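Local coordinates for putative TetR-family transcriptional regulator (Rhodococcus sp., PDB 2G3B), which probably binds regulatory DNA through an N-terminal helix-turn-helix and controls transcription, as TetR-family repressors do, at residues N97-N102 and R165-E170. Residues are numbered along the deposited sequence; the frame is centred on the assembly and turned at random.
Sequences NSLAWN and RWLCKE
Leu167 reaches from the last turn of helix 148-167 to helix 92-110, where it meets Ser98, Leu99 and Asn102. The backbones come nearest at Leu99 and Leu167, whose CA atoms are 7.1 Å apart. The CB of Leu167 heads toward the other helix. Its CG lies anti to the carbonyl carbon (chi1 -62°) and passes 4.0 Å from Ser98 OG. From there the two methyls part. Leu167 CD1 sits 3.6 Å from Ser98 OG and equally close to the backbone oxygen of that serine. The side chains of Leu167 and Asn102 reach toward each other, tip to tip. Leu167 CD1 lies 3.6 Å from Asn102 CB, and the carboxamide carbon and nitrogen are slightly farther off. Leu167 CD2 turns to Leu99 and touches its CD2 at 3.6 Å. The two leucine side chains cross obliquely, and this pair is purely apolar. Both helices belong to the all-helical C-terminal domain of a TetR-family regulator, away from the predicted helix-turn-helix. A Schellman motif ends helix 148-167. Lys169, with positive phi, is the C-prime residue. Glu170 N donates a hydrogen bond to Arg165 O (2.9 Å) and Lys169 N one to Trp166 O. Beside the leucine, Trp166 brings the six-membered end of its indole to Ser98. Ser98 OG, anti to its backbone N (chi1 -175°), meets the ring edge in plane, 3.6 Å from Trp166 CZ3. No hydrogen bond crosses between the two segments, so they meet by van der Waals packing. The other end of the indole is fixed separately, by a hydrogen bond from Trp166 NE1 to Thr173 OG1. The second subunit also approaches here: its Val109 packs on Leu99, and its Glu160 forms a salt bridge with Arg165.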
# COMPACT_ATOMS: atom_id res chain seq x y z
N ASN A 97 1.97 -10.03 -10.45
CA ASN A 97 0.64 -9.44 -10.21
C ASN A 97 0.76 -8.36 -9.15
O ASN A 97 0.14 -7.31 -9.24
CB ASN A 97 -0.31 -10.45 -9.49
CG ASN A 97 -1.08 -11.32 -10.45
OD1 ASN A 97 -1.09 -11.05 -11.68
ND2 ASN A 97 -1.75 -12.38 -9.91
N SER A 98 1.53 -8.69 -8.11
CA SER A 98 1.74 -7.81 -6.98
C SER A 98 2.47 -6.50 -7.34
O SER A 98 2.03 -5.41 -6.93
CB SER A 98 2.41 -8.62 -5.86
OG SER A 98 2.51 -7.80 -4.74
N LEU A 99 3.56 -6.60 -8.13
CA LEU A 99 4.24 -5.45 -8.66
C LEU A 99 3.33 -4.56 -9.48
O LEU A 99 3.38 -3.33 -9.31
CB LEU A 99 5.47 -5.83 -9.53
CG LEU A 99 6.63 -6.46 -8.79
CD1 LEU A 99 7.51 -7.26 -9.81
CD2 LEU A 99 7.42 -5.30 -8.04
N ALA A 100 2.55 -5.15 -10.40
CA ALA A 100 1.65 -4.39 -11.30
C ALA A 100 0.57 -3.70 -10.48
O ALA A 100 0.33 -2.52 -10.67
CB ALA A 100 1.02 -5.31 -12.34
N TRP A 101 -0.00 -4.40 -9.49
CA TRP A 101 -1.02 -3.80 -8.65
C TRP A 101 -0.42 -2.65 -7.83
O TRP A 101 -1.02 -1.60 -7.73
CB TRP A 101 -1.61 -4.87 -7.70
CG TRP A 101 -2.78 -4.42 -6.99
CD1 TRP A 101 -2.82 -3.84 -5.73
CD2 TRP A 101 -4.14 -4.50 -7.44
NE1 TRP A 101 -4.14 -3.55 -5.41
CE2 TRP A 101 -4.96 -3.95 -6.44
CE3 TRP A 101 -4.74 -4.95 -8.63
CZ2 TRP A 101 -6.36 -3.87 -6.56
CZ3 TRP A 101 -6.12 -4.87 -8.75
CH2 TRP A 101 -6.91 -4.34 -7.72
N ASN A 102 0.73 -2.88 -7.22
CA ASN A 102 1.47 -1.85 -6.50
C ASN A 102 1.66 -0.57 -7.34
O ASN A 102 1.41 0.55 -6.85
CB ASN A 102 2.85 -2.43 -6.12
CG ASN A 102 3.48 -1.72 -4.93
OD1 ASN A 102 4.44 -0.99 -5.08
ND2 ASN A 102 2.92 -1.94 -3.75
N ARG A 165 5.64 -3.31 1.33
CA ARG A 165 6.91 -3.52 2.04
C ARG A 165 7.68 -4.73 1.51
O ARG A 165 8.91 -4.73 1.40
CB ARG A 165 6.58 -3.74 3.53
CG ARG A 165 6.06 -2.44 4.20
CD ARG A 165 6.22 -2.55 5.72
NE ARG A 165 5.53 -1.40 6.35
CZ ARG A 165 5.04 -1.43 7.59
NH1 ARG A 165 5.15 -2.56 8.29
NH2 ARG A 165 4.46 -0.33 8.10
N TRP A 166 6.91 -5.74 1.16
CA TRP A 166 7.47 -7.00 0.64
C TRP A 166 8.23 -6.75 -0.66
O TRP A 166 9.32 -7.27 -0.83
CB TRP A 166 6.32 -7.97 0.40
CG TRP A 166 6.68 -9.31 -0.23
CD1 TRP A 166 7.60 -10.24 0.22
CD2 TRP A 166 5.99 -9.92 -1.32
NE1 TRP A 166 7.53 -11.38 -0.57
CE2 TRP A 166 6.57 -11.19 -1.53
CE3 TRP A 166 4.95 -9.48 -2.18
CZ2 TRP A 166 6.13 -12.07 -2.57
CZ3 TRP A 166 4.52 -10.30 -3.19
CH2 TRP A 166 5.13 -11.61 -3.39
N LEU A 167 7.62 -5.98 -1.54
CA LEU A 167 8.22 -5.63 -2.81
C LEU A 167 9.46 -4.73 -2.75
O LEU A 167 10.24 -4.68 -3.73
CB LEU A 167 7.16 -5.05 -3.74
CG LEU A 167 6.00 -5.96 -4.10
CD1 LEU A 167 4.87 -5.11 -4.73
CD2 LEU A 167 6.49 -7.12 -5.02
N CYS A 168 9.64 -3.98 -1.65
CA CYS A 168 10.86 -3.21 -1.32
C CYS A 168 11.91 -4.05 -0.59
O CYS A 168 12.89 -3.50 -0.04
CB CYS A 168 10.49 -2.08 -0.30
SG CYS A 168 9.45 -0.84 -0.94
N LYS A 169 11.66 -5.35 -0.45
CA LYS A 169 12.45 -6.28 0.37
C LYS A 169 12.59 -5.87 1.82
O LYS A 169 13.56 -6.23 2.46
CB LYS A 169 13.85 -6.50 -0.23
CG LYS A 169 13.84 -6.81 -1.73
CD LYS A 169 13.58 -8.27 -1.98
CE LYS A 169 13.78 -8.66 -3.45
NZ LYS A 169 15.13 -9.34 -3.76
N GLU A 170 11.62 -5.11 2.32
CA GLU A 170 11.64 -4.62 3.72
C GLU A 170 11.13 -5.67 4.72
O GLU A 170 11.43 -5.62 5.93
CB GLU A 170 10.74 -3.38 3.81
CG GLU A 170 10.87 -2.65 5.09
CD GLU A 170 10.26 -1.31 5.00
OE1 GLU A 170 10.69 -0.48 4.16
OE2 GLU A 170 9.37 -1.04 5.78